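Local coordinates for protein peptide ABC transporter permease (Staphylococcus hominis, PDB 6EXS) that probably carries peptides across the membrane as a POT family transporter, and binds a thioalcohol-conjugated dipeptide that is a precursor of human axillary malodour, at residues A[340-345]-A[405-410]; A[333-338]-A[397-402]; A[307-312]-A[401-406]; A[365-370]-A[414-419]. All blocks are in the same frame, centred on the assembly; numbering follows the deposited sequence.

Contact 1: A[340-345]-A[405-410]; sequences PLFILL and ICVIGE. With C3H (2-[[(2~{R})-2-azanyl-3-[(3~{S})-3-methyl-1-oxidanyl-hexan-3-yl]sulfanyl-propanoyl]amino]ethanoic acid), chain O.
Val407 meets Phe342 and Ile343 where helices 338-357 and 396-418 pass each other, their short axes 9.6 Å apart at the closest and turned by 44°. The walk along segment 405-410 starts at Cys406, which turns to the ligand rather than to the other helix: its SG lies 4.0 Å from atom C, the end of the alkyl chain of the bound C3H. Val407 follows and divides its two methyls between two neighbours. CG1, set between the backbone N and the carbonyl carbon (chi1 63°), lies 3.6 Å from Phe342 CB and approaches the phenyl ring obliquely. CG2 reaches Ile343 CG1 at 3.7 Å. The side chains of Phe342 and Val407 cross at about a right angle. One turn on, Glu410 leaves its helix with CG opposite the backbone N and an extended chain, which carries OE2 to 3.4 Å from Ile343 CD1. This is a carboxylate oxygen beside a methyl, with no hydrogen bond between the segments. The other oxygen, OE1, is hydrogen-bonded to ND2 of the pocket residue Asn339. On the first helix, Pro340 presents CG to the ligand amine, 3.7 Å from its atom N. The helices therefore meet mainly through apolar groups, while the buried carboxylate has a methyl neighbour at OE2 and is tied to the pocket wall through OE1.

Contact 2: A[333-338]-A[397-402]; sequences ALFQSI and NWVILS. With OLC ((2R)-2,3-dihydroxypropyl (9Z)-octadec-9-enoate), chain B; C3H (2-[[(2~{R})-2-azanyl-3-[(3~{S})-3-methyl-1-oxidanyl-hexan-3-yl]sulfanyl-propanoyl]amino]ethanoic acid), chain O.
Apolar contacts join Phe335 and Ile338, where the chain enters helix 338-357, to Val399 and Ile400 of helix 396-418. Phe335 CE1 lies 3.7 Å from Val399 CG1, the two side chains crossing at about a right angle, while Ile400 CG1 sits near the plane of the ring at its edge. Ile338 has CG1 opposite its carbonyl carbon and a nearly straight chi2 of 168°; its CD1 thereby comes 3.9 Å from Ile400 CG1.

Hydrogen bonds run to the bound molecules and not between the segments. Two backbone carbonyls receive C3H: its hydroxyl O donates to Phe335 O over 2.8 Å, and its amine N to Gln336 O over 3.0 Å. Asn397 ND2 donates to the ester carbonyl oxygen O19 of a monoolein over 3.1 Å at 157°, and also to Asn322 O.

Lipid contacts form a third group. The monoolein chain passes Ile400 CG2, with C8 3.8 Å away, and places C2 over one face of the Trp398 ring, offset toward its rim.

The same short bend thus separates two chemistries: side chains supply the apolar seam with the helix, and two carbonyl oxygens accept from the hydroxyl and the amine of the ligand.

Contact 3: A[307-312]-A[401-406]; sequences NVLNIY and LSYVIC. With C3H (2-[[(2~{R})-2-azanyl-3-[(3~{S})-3-methyl-1-oxidanyl-hexan-3-yl]sulfanyl-propanoyl]amino]ethanoic acid), chain O.
Leu309 and Tyr403 approach from opposite directions in a CH-pi contact on a tyrosine of the ligand pocket, within this major facilitator fold. The methyl CD2 of Leu309 stands over the centre of the Tyr403 ring, 3.8 Å from the centroid and only 12° off the ring normal, so it is a true face contact. Leu309 reaches this position with CG opposite its backbone N (chi1 -159°), which sends the branch toward helix 396-418. The same CD2 also lies 3.5 Å from OG of Ser402, one residue before the tyrosine, and thus fits between a hydroxyl and an aromatic face. That hydroxyl is hydrogen-bonded to Ser378 O of helix 364-389, so its polar need is met away from the leucine.

The tyrosine is turned so that its hydroxyl reaches the start of helix 309-316. Tyr403 OH comes within 3.2 Å of Asn310 N, but the angle is too poor for a hydrogen bond; its bonded partner is Gly305 O, another residue of the pocket. This bond fixes the far end of the ring while the leucine lies over one face, and Phe335 meets the ring with planes at about 20°.

Along its CD1-CE1 side the ring touches the thioalcohol part of C3H. Ligand atom C2 lies at the edge in the plane of the ring, whereas C6 approaches obliquely and is the nearest ligand atom, 3.4 Å from Tyr403 CD1.

Contact 4: A[365-370]-A[414-419]; sequences AIKFSI and SPTGNS
Lys367 and Phe368 of helix 364-389 both pack against Thr416, near the C-terminal end of helix 396-418. Lys367 can be followed outward. CB lies 3.7 Å from Thr416 CG2, and CG passes the threonine hydroxyl at a longer range. CD comes within 3.2 Å of Thr416 OG1, a close methylene-to-hydroxyl contact. Beyond it the chain stays extended (chi3 -174°), carrying NZ past the threonine to a hydrogen bond with Gln361 OE1; the lysine also makes a cation-pi contact with Trp354. The hydroxyl of Thr416 is itself bonded to Cys412 O, one turn back in its own helix.

Phe368 slides past the threonine in the opposite direction, meeting the same methyl: its CD1 is 3.7 Å from Thr416 CG2. Its rim continues onto the backbone, with CE1 3.5 Å from Gly417 N and CZ 3.5 Å from Gly417 CA. The carbonyl carbon of Thr416 and Gly417 CA are both near the ring plane, so an aromatic edge meets main chain where glycine has no side chain.

With short axes 9.4 Å apart and N-to-C directions at 137°, this is the packing of two successive membrane helices that run obliquely antiparallel, as in a helical hairpin of the major facilitator fold.

In the fold
All four contacts use helix 396-418, successive parts of which meet different partners. Contacts 2 and 3 are buried, have centres 6 Å apart and join through Phe335 and Tyr403; with contact 1, which is only partly buried, they touch C3H. Their roles differ: contact 2 offers backbone carbonyls to the ligand, contact 3 an aromatic ring and contact 1 a proline, while Cys406 belongs to both of the latter. Contacts 1 and 3 also share Ile405 and meet where Phe342 packs on Val404. Contact 4 is also buried but lies away from the pocket, its centre 23 Å from that of contact 2; there an aromatic edge meets main chain and a lysine stem passes a hydroxyl.

Contact 1: A[340-345]-A[405-410]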
# COMPACT_ATOMS: atom_id res chain seq x y z
N PRO A 340 6.92 -1.80 9.99
CA PRO A 340 6.95 -3.27 9.84
C PRO A 340 7.52 -4.01 11.06
O PRO A 340 7.06 -5.12 11.34
CB PRO A 340 7.80 -3.50 8.59
CG PRO A 340 7.94 -2.16 7.94
CD PRO A 340 7.80 -1.14 8.99
N LEU A 341 8.50 -3.42 11.79
CA LEU A 341 9.05 -4.05 13.00
C LEU A 341 7.98 -4.18 14.09
O LEU A 341 7.84 -5.26 14.68
CB LEU A 341 10.27 -3.27 13.55
CG LEU A 341 10.87 -3.79 14.88
CD1 LEU A 341 11.54 -5.14 14.70
CD2 LEU A 341 11.84 -2.79 15.46
N PHE A 342 7.22 -3.10 14.36
CA PHE A 342 6.15 -3.09 15.37
C PHE A 342 4.98 -4.00 15.00
O PHE A 342 4.39 -4.60 15.89
CB PHE A 342 5.70 -1.67 15.70
CG PHE A 342 6.60 -1.02 16.72
CD1 PHE A 342 7.88 -0.58 16.37
CD2 PHE A 342 6.19 -0.87 18.04
CE1 PHE A 342 8.73 -0.01 17.33
CE2 PHE A 342 7.03 -0.29 18.99
CZ PHE A 342 8.30 0.13 18.63
N ILE A 343 4.68 -4.13 13.68
CA ILE A 343 3.64 -5.04 13.20
C ILE A 343 4.11 -6.46 13.51
O ILE A 343 3.38 -7.20 14.15
CB ILE A 343 3.29 -4.82 11.70
CG1 ILE A 343 2.58 -3.46 11.49
CG2 ILE A 343 2.41 -5.98 11.17
CD1 ILE A 343 2.48 -3.02 10.08
N LEU A 344 5.36 -6.81 13.14
CA LEU A 344 5.95 -8.12 13.40
C LEU A 344 5.97 -8.50 14.88
O LEU A 344 5.62 -9.63 15.22
CB LEU A 344 7.35 -8.25 12.78
CG LEU A 344 7.42 -8.46 11.26
CD1 LEU A 344 8.77 -8.06 10.73
CD2 LEU A 344 7.13 -9.89 10.87
N LEU A 345 6.34 -7.56 15.75
CA LEU A 345 6.41 -7.83 17.19
C LEU A 345 5.07 -7.84 17.90
O LEU A 345 4.89 -8.65 18.81
CB LEU A 345 7.34 -6.82 17.92
CG LEU A 345 8.79 -6.68 17.47
CD1 LEU A 345 9.41 -5.44 18.08
CD2 LEU A 345 9.61 -7.92 17.81
N ILE A 405 3.34 5.67 17.58
CA ILE A 405 1.93 5.95 17.90
C ILE A 405 1.03 5.57 16.72
O ILE A 405 -0.00 4.93 16.91
CB ILE A 405 1.70 7.39 18.43
CG1 ILE A 405 2.50 7.64 19.74
CG2 ILE A 405 0.19 7.68 18.65
CD1 ILE A 405 2.80 9.13 20.03
N CYS A 406 1.48 5.89 15.50
CA CYS A 406 0.75 5.58 14.27
C CYS A 406 0.59 4.07 14.01
O CYS A 406 -0.49 3.63 13.62
CB CYS A 406 1.36 6.30 13.07
SG CYS A 406 0.20 6.52 11.70
N VAL A 407 1.68 3.30 14.20
CA VAL A 407 1.66 1.85 13.99
C VAL A 407 0.79 1.15 15.07
O VAL A 407 0.09 0.20 14.72
CB VAL A 407 3.06 1.22 13.80
CG1 VAL A 407 3.93 1.37 15.05
CG2 VAL A 407 2.96 -0.24 13.37
N ILE A 408 0.76 1.67 16.33
CA ILE A 408 -0.11 1.13 17.39
C ILE A 408 -1.59 1.27 16.94
O ILE A 408 -2.40 0.38 17.19
CB ILE A 408 0.18 1.73 18.80
CG1 ILE A 408 1.54 1.25 19.34
CG2 ILE A 408 -0.95 1.39 19.80
CD1 ILE A 408 2.10 2.11 20.45
N GLY A 409 -1.88 2.37 16.23
CA GLY A 409 -3.18 2.64 15.63
C GLY A 409 -3.49 1.68 14.48
O GLY A 409 -4.64 1.25 14.33
N GLU A 410 -2.46 1.31 13.69
CA GLU A 410 -2.60 0.37 12.57
C GLU A 410 -2.98 -1.04 13.05
O GLU A 410 -3.73 -1.74 12.38
CB GLU A 410 -1.30 0.31 11.73
CG GLU A 410 -1.54 -0.21 10.33
CD GLU A 410 -0.32 -0.23 9.43
OE1 GLU A 410 0.40 0.80 9.37
OE2 GLU A 410 -0.13 -1.24 8.73
O2 C3H O . 3.53 -3.16 3.87
C11 C3H O . 3.58 -3.16 5.05
O3 C3H O . 2.67 -3.65 5.80
C10 C3H O . 4.69 -2.54 5.85
N1 C3H O . 5.33 -1.43 5.19
C9 C3H O . 4.85 -0.20 5.28
O1 C3H O . 3.67 0.08 5.08
C8 C3H O . 5.78 0.90 5.66
N C3H O . 7.15 0.44 5.49
C7 C3H O . 5.58 2.12 4.76
S C3H O . 4.64 3.52 5.45
C3 C3H O . 5.57 4.34 6.85
C4 C3H O . 6.79 4.97 6.24
C5 C3H O . 5.83 3.26 7.91
C6 C3H O . 6.75 3.63 9.06
O C3H O . 7.89 2.83 9.09
C2 C3H O . 4.71 5.42 7.51
C1 C3H O . 4.37 5.19 8.97
C C3H O . 3.54 6.31 9.53

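Contact 2: A[333-338]-A[397-402]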
# COMPACT_ATOMS: atom_id res chain seq x y z
N ALA A 333 16.70 6.22 5.83
CA ALA A 333 15.90 5.14 5.25
C ALA A 333 15.34 4.15 6.28
O ALA A 333 14.35 3.48 6.00
CB ALA A 333 16.67 4.39 4.17
N LEU A 334 15.94 4.11 7.50
CA LEU A 334 15.51 3.25 8.60
C LEU A 334 14.17 3.67 9.23
O LEU A 334 13.55 2.87 9.91
CB LEU A 334 16.60 3.09 9.67
CG LEU A 334 17.51 1.89 9.47
CD1 LEU A 334 18.67 2.22 8.59
CD2 LEU A 334 18.01 1.39 10.80
N PHE A 335 13.70 4.91 8.95
CA PHE A 335 12.38 5.38 9.38
C PHE A 335 11.27 4.48 8.81
O PHE A 335 10.22 4.39 9.43
CB PHE A 335 12.13 6.81 8.88
CG PHE A 335 12.75 7.93 9.67
CD1 PHE A 335 12.55 8.02 11.05
CD2 PHE A 335 13.45 8.94 9.04
CE1 PHE A 335 13.09 9.08 11.78
CE2 PHE A 335 13.98 10.01 9.77
CZ PHE A 335 13.81 10.06 11.13
N GLN A 336 11.51 3.85 7.62
CA GLN A 336 10.59 2.94 6.91
C GLN A 336 10.47 1.54 7.54
O GLN A 336 9.53 0.81 7.22
CB GLN A 336 11.01 2.78 5.43
CG GLN A 336 11.10 4.07 4.64
CD GLN A 336 9.80 4.81 4.70
OE1 GLN A 336 9.67 5.80 5.42
NE2 GLN A 336 8.80 4.30 3.99
N SER A 337 11.46 1.17 8.37
CA SER A 337 11.57 -0.11 9.06
C SER A 337 10.81 -0.11 10.40
O SER A 337 10.55 -1.20 10.93
CB SER A 337 13.04 -0.45 9.30
OG SER A 337 13.73 -0.79 8.11
N ILE A 338 10.43 1.09 10.93
CA ILE A 338 9.75 1.22 12.23
C ILE A 338 8.39 0.49 12.25
O ILE A 338 8.18 -0.39 13.08
CB ILE A 338 9.65 2.69 12.73
CG1 ILE A 338 11.05 3.35 12.86
CG2 ILE A 338 8.89 2.74 14.08
CD1 ILE A 338 11.07 4.83 13.06
N ASN A 397 14.25 10.78 18.56
CA ASN A 397 13.42 9.96 19.46
C ASN A 397 11.95 10.41 19.37
O ASN A 397 11.05 9.57 19.46
CB ASN A 397 13.91 10.06 20.92
CG ASN A 397 15.26 9.46 21.24
OD1 ASN A 397 15.94 8.82 20.43
ND2 ASN A 397 15.68 9.63 22.48
N TRP A 398 11.74 11.72 19.14
CA TRP A 398 10.43 12.35 18.94
C TRP A 398 9.79 11.88 17.64
O TRP A 398 8.64 11.44 17.66
CB TRP A 398 10.55 13.89 18.97
CG TRP A 398 10.83 14.46 20.33
CD1 TRP A 398 11.92 15.19 20.70
CD2 TRP A 398 10.00 14.35 21.50
NE1 TRP A 398 11.82 15.55 22.03
CE2 TRP A 398 10.65 15.06 22.54
CE3 TRP A 398 8.76 13.74 21.77
CZ2 TRP A 398 10.10 15.17 23.83
CZ3 TRP A 398 8.21 13.86 23.05
CH2 TRP A 398 8.89 14.55 24.06
N VAL A 399 10.55 11.92 16.52
CA VAL A 399 10.11 11.48 15.18
C VAL A 399 9.77 9.99 15.22
O VAL A 399 8.75 9.59 14.66
CB VAL A 399 11.14 11.82 14.06
CG1 VAL A 399 10.54 11.60 12.67
CG2 VAL A 399 11.65 13.25 14.20
N ILE A 400 10.60 9.19 15.93
CA ILE A 400 10.41 7.76 16.13
C ILE A 400 9.13 7.49 16.95
O ILE A 400 8.36 6.60 16.59
CB ILE A 400 11.70 7.08 16.71
CG1 ILE A 400 12.85 7.13 15.65
CG2 ILE A 400 11.42 5.62 17.16
CD1 ILE A 400 14.25 6.89 16.17
N LEU A 401 8.87 8.30 18.00
CA LEU A 401 7.66 8.22 18.83
C LEU A 401 6.40 8.47 17.98
O LEU A 401 5.39 7.81 18.19
CB LEU A 401 7.74 9.18 20.05
CG LEU A 401 6.53 9.25 21.02
CD1 LEU A 401 6.06 7.84 21.50
CD2 LEU A 401 6.85 10.14 22.20
N SER A 402 6.49 9.38 17.00
CA SER A 402 5.36 9.65 16.09
C SER A 402 5.02 8.40 15.25
O SER A 402 3.85 8.03 15.17
CB SER A 402 5.67 10.84 15.19
OG SER A 402 4.50 11.17 14.46
C18 OLC B . 14.97 -0.66 13.23
C10 OLC B . 11.02 3.51 20.72
C9 OLC B . 10.49 4.67 21.10
C17 OLC B . 13.80 0.30 13.35
C11 OLC B . 12.34 3.26 20.02
C8 OLC B . 11.05 6.05 20.92
C24 OLC B . 13.62 15.90 26.14
C16 OLC B . 14.00 1.41 14.37
C12 OLC B . 12.22 2.29 18.83
C7 OLC B . 11.66 6.67 22.18
C15 OLC B . 13.50 1.10 15.77
C13 OLC B . 13.55 1.88 18.22
C6 OLC B . 10.68 7.18 23.23
C14 OLC B . 13.70 2.25 16.75
C5 OLC B . 10.03 8.54 22.97
C4 OLC B . 10.92 9.78 23.11
C3 OLC B . 11.28 10.19 24.53
C2 OLC B . 11.50 11.69 24.71
C21 OLC B . 14.13 14.23 24.30
C1 OLC B . 12.89 12.19 24.40
C22 OLC B . 14.68 15.23 25.30
O19 OLC B . 13.71 11.58 23.77
O25 OLC B . 12.79 16.75 25.36
O23 OLC B . 15.66 14.60 26.14
O20 OLC B . 13.08 13.42 24.89
O2 C3H O . 3.53 -3.16 3.87
C11 C3H O . 3.58 -3.16 5.05
O3 C3H O . 2.67 -3.65 5.80
C10 C3H O . 4.69 -2.54 5.85
N1 C3H O . 5.33 -1.43 5.19
C9 C3H O . 4.85 -0.20 5.28
O1 C3H O . 3.67 0.08 5.08
C8 C3H O . 5.78 0.90 5.66
N C3H O . 7.15 0.44 5.49
C7 C3H O . 5.58 2.12 4.76
S C3H O . 4.64 3.52 5.45
C3 C3H O . 5.57 4.34 6.85
C4 C3H O . 6.79 4.97 6.24
C5 C3H O . 5.83 3.26 7.91
C6 C3H O . 6.75 3.63 9.06
O C3H O . 7.89 2.83 9.09
C2 C3H O . 4.71 5.42 7.51
C1 C3H O . 4.37 5.19 8.97
C C3H O . 3.54 6.31 9.53

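Contact 3: A[307-312]-A[401-406]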
# COMPACT_ATOMS: atom_id res chain seq x y z
N ASN A 307 7.10 10.03 2.96
CA ASN A 307 7.50 11.24 2.21
C ASN A 307 7.48 12.56 3.00
O ASN A 307 8.08 13.52 2.54
CB ASN A 307 6.62 11.37 0.94
CG ASN A 307 5.14 11.55 1.18
OD1 ASN A 307 4.59 11.17 2.22
ND2 ASN A 307 4.45 12.10 0.21
N VAL A 308 6.78 12.61 4.15
CA VAL A 308 6.64 13.84 4.95
C VAL A 308 7.39 13.76 6.30
O VAL A 308 8.24 14.63 6.57
CB VAL A 308 5.14 14.24 5.12
CG1 VAL A 308 4.96 15.43 6.06
CG2 VAL A 308 4.48 14.52 3.76
N LEU A 309 7.07 12.76 7.14
CA LEU A 309 7.66 12.61 8.47
C LEU A 309 9.18 12.32 8.46
O LEU A 309 9.89 12.83 9.33
CB LEU A 309 6.90 11.55 9.28
CG LEU A 309 7.02 11.60 10.82
CD1 LEU A 309 6.67 12.99 11.38
CD2 LEU A 309 6.17 10.50 11.47
N ASN A 310 9.66 11.54 7.46
CA ASN A 310 11.07 11.18 7.28
C ASN A 310 11.98 12.38 6.86
O ASN A 310 13.10 12.50 7.37
CB ASN A 310 11.22 10.00 6.30
CG ASN A 310 10.52 10.14 4.97
OD1 ASN A 310 9.61 10.95 4.78
ND2 ASN A 310 10.91 9.30 4.02
N ILE A 311 11.50 13.25 5.92
CA ILE A 311 12.22 14.45 5.47
C ILE A 311 12.28 15.45 6.63
O ILE A 311 13.30 16.10 6.83
CB ILE A 311 11.61 15.09 4.19
CG1 ILE A 311 11.59 14.11 3.00
CG2 ILE A 311 12.35 16.39 3.82
CD1 ILE A 311 10.92 14.69 1.70
N TYR A 312 11.17 15.55 7.42
CA TYR A 312 11.09 16.40 8.61
C TYR A 312 12.10 15.94 9.66
O TYR A 312 12.77 16.77 10.25
CB TYR A 312 9.66 16.41 9.19
CG TYR A 312 9.47 17.37 10.34
CD1 TYR A 312 9.46 18.75 10.13
CD2 TYR A 312 9.27 16.91 11.64
CE1 TYR A 312 9.24 19.64 11.18
CE2 TYR A 312 9.07 17.80 12.70
CZ TYR A 312 9.05 19.16 12.46
OH TYR A 312 8.85 20.03 13.50
N LEU A 401 8.87 8.30 18.00
CA LEU A 401 7.66 8.22 18.83
C LEU A 401 6.40 8.47 17.98
O LEU A 401 5.39 7.81 18.19
CB LEU A 401 7.74 9.18 20.05
CG LEU A 401 6.53 9.25 21.02
CD1 LEU A 401 6.06 7.84 21.50
CD2 LEU A 401 6.85 10.14 22.20
N SER A 402 6.49 9.38 17.00
CA SER A 402 5.36 9.65 16.09
C SER A 402 5.02 8.40 15.25
O SER A 402 3.85 8.03 15.17
CB SER A 402 5.67 10.84 15.19
OG SER A 402 4.50 11.17 14.46
N TYR A 403 6.05 7.71 14.70
CA TYR A 403 5.90 6.46 13.94
C TYR A 403 5.27 5.36 14.81
O TYR A 403 4.39 4.65 14.34
CB TYR A 403 7.27 5.99 13.42
CG TYR A 403 7.73 6.69 12.16
CD1 TYR A 403 7.16 6.39 10.92
CD2 TYR A 403 8.74 7.64 12.20
CE1 TYR A 403 7.58 7.02 9.76
CE2 TYR A 403 9.14 8.31 11.05
CZ TYR A 403 8.57 7.99 9.82
OH TYR A 403 8.98 8.63 8.68
N VAL A 404 5.73 5.23 16.07
CA VAL A 404 5.27 4.22 17.03
C VAL A 404 3.79 4.42 17.38
O VAL A 404 3.06 3.43 17.43
CB VAL A 404 6.19 4.11 18.28
CG1 VAL A 404 5.62 3.13 19.31
CG2 VAL A 404 7.62 3.73 17.91
N ILE A 405 3.34 5.67 17.58
CA ILE A 405 1.93 5.95 17.90
C ILE A 405 1.03 5.57 16.72
O ILE A 405 -0.00 4.93 16.91
CB ILE A 405 1.70 7.39 18.43
CG1 ILE A 405 2.50 7.64 19.74
CG2 ILE A 405 0.19 7.68 18.65
CD1 ILE A 405 2.80 9.13 20.03
N CYS A 406 1.48 5.89 15.50
CA CYS A 406 0.75 5.58 14.27
C CYS A 406 0.59 4.07 14.01
O CYS A 406 -0.49 3.63 13.62
CB CYS A 406 1.36 6.30 13.07
SG CYS A 406 0.20 6.52 11.70
O2 C3H O . 3.53 -3.16 3.87
C11 C3H O . 3.58 -3.16 5.05
O3 C3H O . 2.67 -3.65 5.80
C10 C3H O . 4.69 -2.54 5.85
N1 C3H O . 5.33 -1.43 5.19
C9 C3H O . 4.85 -0.20 5.28
O1 C3H O . 3.67 0.08 5.08
C8 C3H O . 5.78 0.90 5.66
N C3H O . 7.15 0.44 5.49
C7 C3H O . 5.58 2.12 4.76
S C3H O . 4.64 3.52 5.45
C3 C3H O . 5.57 4.34 6.85
C4 C3H O . 6.79 4.97 6.24
C5 C3H O . 5.83 3.26 7.91
C6 C3H O . 6.75 3.63 9.06
O C3H O . 7.89 2.83 9.09
C2 C3H O . 4.71 5.42 7.51
C1 C3H O . 4.37 5.19 8.97
C C3H O . 3.54 6.31 9.53

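Contact 4: A[365-370]-A[414-419]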
# COMPACT_ATOMS: atom_id res chain seq x y z
N ALA A 365 -16.31 -0.37 14.32
CA ALA A 365 -16.39 1.09 14.42
C ALA A 365 -15.51 1.66 15.52
O ALA A 365 -14.85 2.66 15.28
CB ALA A 365 -17.84 1.52 14.61
N ILE A 366 -15.48 1.02 16.71
CA ILE A 366 -14.64 1.45 17.85
C ILE A 366 -13.15 1.24 17.52
O ILE A 366 -12.36 2.16 17.74
CB ILE A 366 -15.09 0.81 19.20
CG1 ILE A 366 -16.55 1.18 19.54
CG2 ILE A 366 -14.16 1.21 20.36
CD1 ILE A 366 -17.27 0.22 20.56
N LYS A 367 -12.77 0.06 16.97
CA LYS A 367 -11.40 -0.30 16.58
C LYS A 367 -10.81 0.68 15.57
O LYS A 367 -9.67 1.12 15.74
CB LYS A 367 -11.33 -1.73 16.03
CG LYS A 367 -11.41 -2.82 17.09
CD LYS A 367 -11.16 -4.19 16.47
CE LYS A 367 -11.36 -5.32 17.43
NZ LYS A 367 -11.02 -6.62 16.80
N PHE A 368 -11.61 1.05 14.53
CA PHE A 368 -11.26 2.02 13.49
C PHE A 368 -11.08 3.42 14.08
O PHE A 368 -10.14 4.12 13.72
CB PHE A 368 -12.34 2.05 12.40
CG PHE A 368 -12.02 1.21 11.20
CD1 PHE A 368 -11.95 -0.18 11.30
CD2 PHE A 368 -11.83 1.78 9.95
CE1 PHE A 368 -11.66 -0.97 10.18
CE2 PHE A 368 -11.55 1.00 8.83
CZ PHE A 368 -11.47 -0.37 8.95
N SER A 369 -11.98 3.80 15.00
CA SER A 369 -11.95 5.08 15.70
C SER A 369 -10.69 5.20 16.56
O SER A 369 -10.03 6.24 16.50
CB SER A 369 -13.21 5.26 16.55
OG SER A 369 -14.36 5.31 15.72
N ILE A 370 -10.31 4.12 17.30
CA ILE A 370 -9.11 4.04 18.12
C ILE A 370 -7.86 4.25 17.25
O ILE A 370 -6.98 5.04 17.62
CB ILE A 370 -9.04 2.71 18.93
CG1 ILE A 370 -10.13 2.65 20.01
CG2 ILE A 370 -7.66 2.50 19.55
CD1 ILE A 370 -10.53 1.18 20.44
N SER A 414 -6.07 -2.33 10.88
CA SER A 414 -5.75 -3.31 9.82
C SER A 414 -6.46 -4.69 9.94
O SER A 414 -7.08 -5.07 8.94
CB SER A 414 -4.25 -3.49 9.66
OG SER A 414 -3.78 -2.83 8.49
N PRO A 415 -6.43 -5.46 11.08
CA PRO A 415 -7.14 -6.76 11.09
C PRO A 415 -8.66 -6.62 11.00
O PRO A 415 -9.37 -7.55 10.63
CB PRO A 415 -6.73 -7.39 12.44
CG PRO A 415 -5.59 -6.58 12.93
CD PRO A 415 -5.77 -5.21 12.37
N THR A 416 -9.13 -5.41 11.34
CA THR A 416 -10.52 -4.95 11.38
C THR A 416 -11.03 -4.54 9.98
O THR A 416 -12.20 -4.78 9.68
CB THR A 416 -10.63 -3.83 12.42
OG1 THR A 416 -9.84 -4.19 13.56
CG2 THR A 416 -12.04 -3.58 12.86
N GLY A 417 -10.15 -3.96 9.16
CA GLY A 417 -10.47 -3.54 7.80
C GLY A 417 -10.58 -4.69 6.82
O GLY A 417 -11.47 -4.70 5.97
N ASN A 418 -9.67 -5.68 6.96
CA ASN A 418 -9.59 -6.90 6.15
C ASN A 418 -10.79 -7.83 6.40
O ASN A 418 -11.26 -8.48 5.46
CB ASN A 418 -8.27 -7.65 6.42
CG ASN A 418 -7.03 -6.96 5.89
OD1 ASN A 418 -6.80 -5.76 6.11
ND2 ASN A 418 -6.17 -7.72 5.23
N SER A 419 -11.27 -7.89 7.66
CA SER A 419 -12.42 -8.69 8.11
C SER A 419 -13.77 -8.02 7.79
O SER A 419 -14.81 -8.67 7.89
CB SER A 419 -12.31 -8.97 9.60
OG SER A 419 -11.07 -9.58 9.94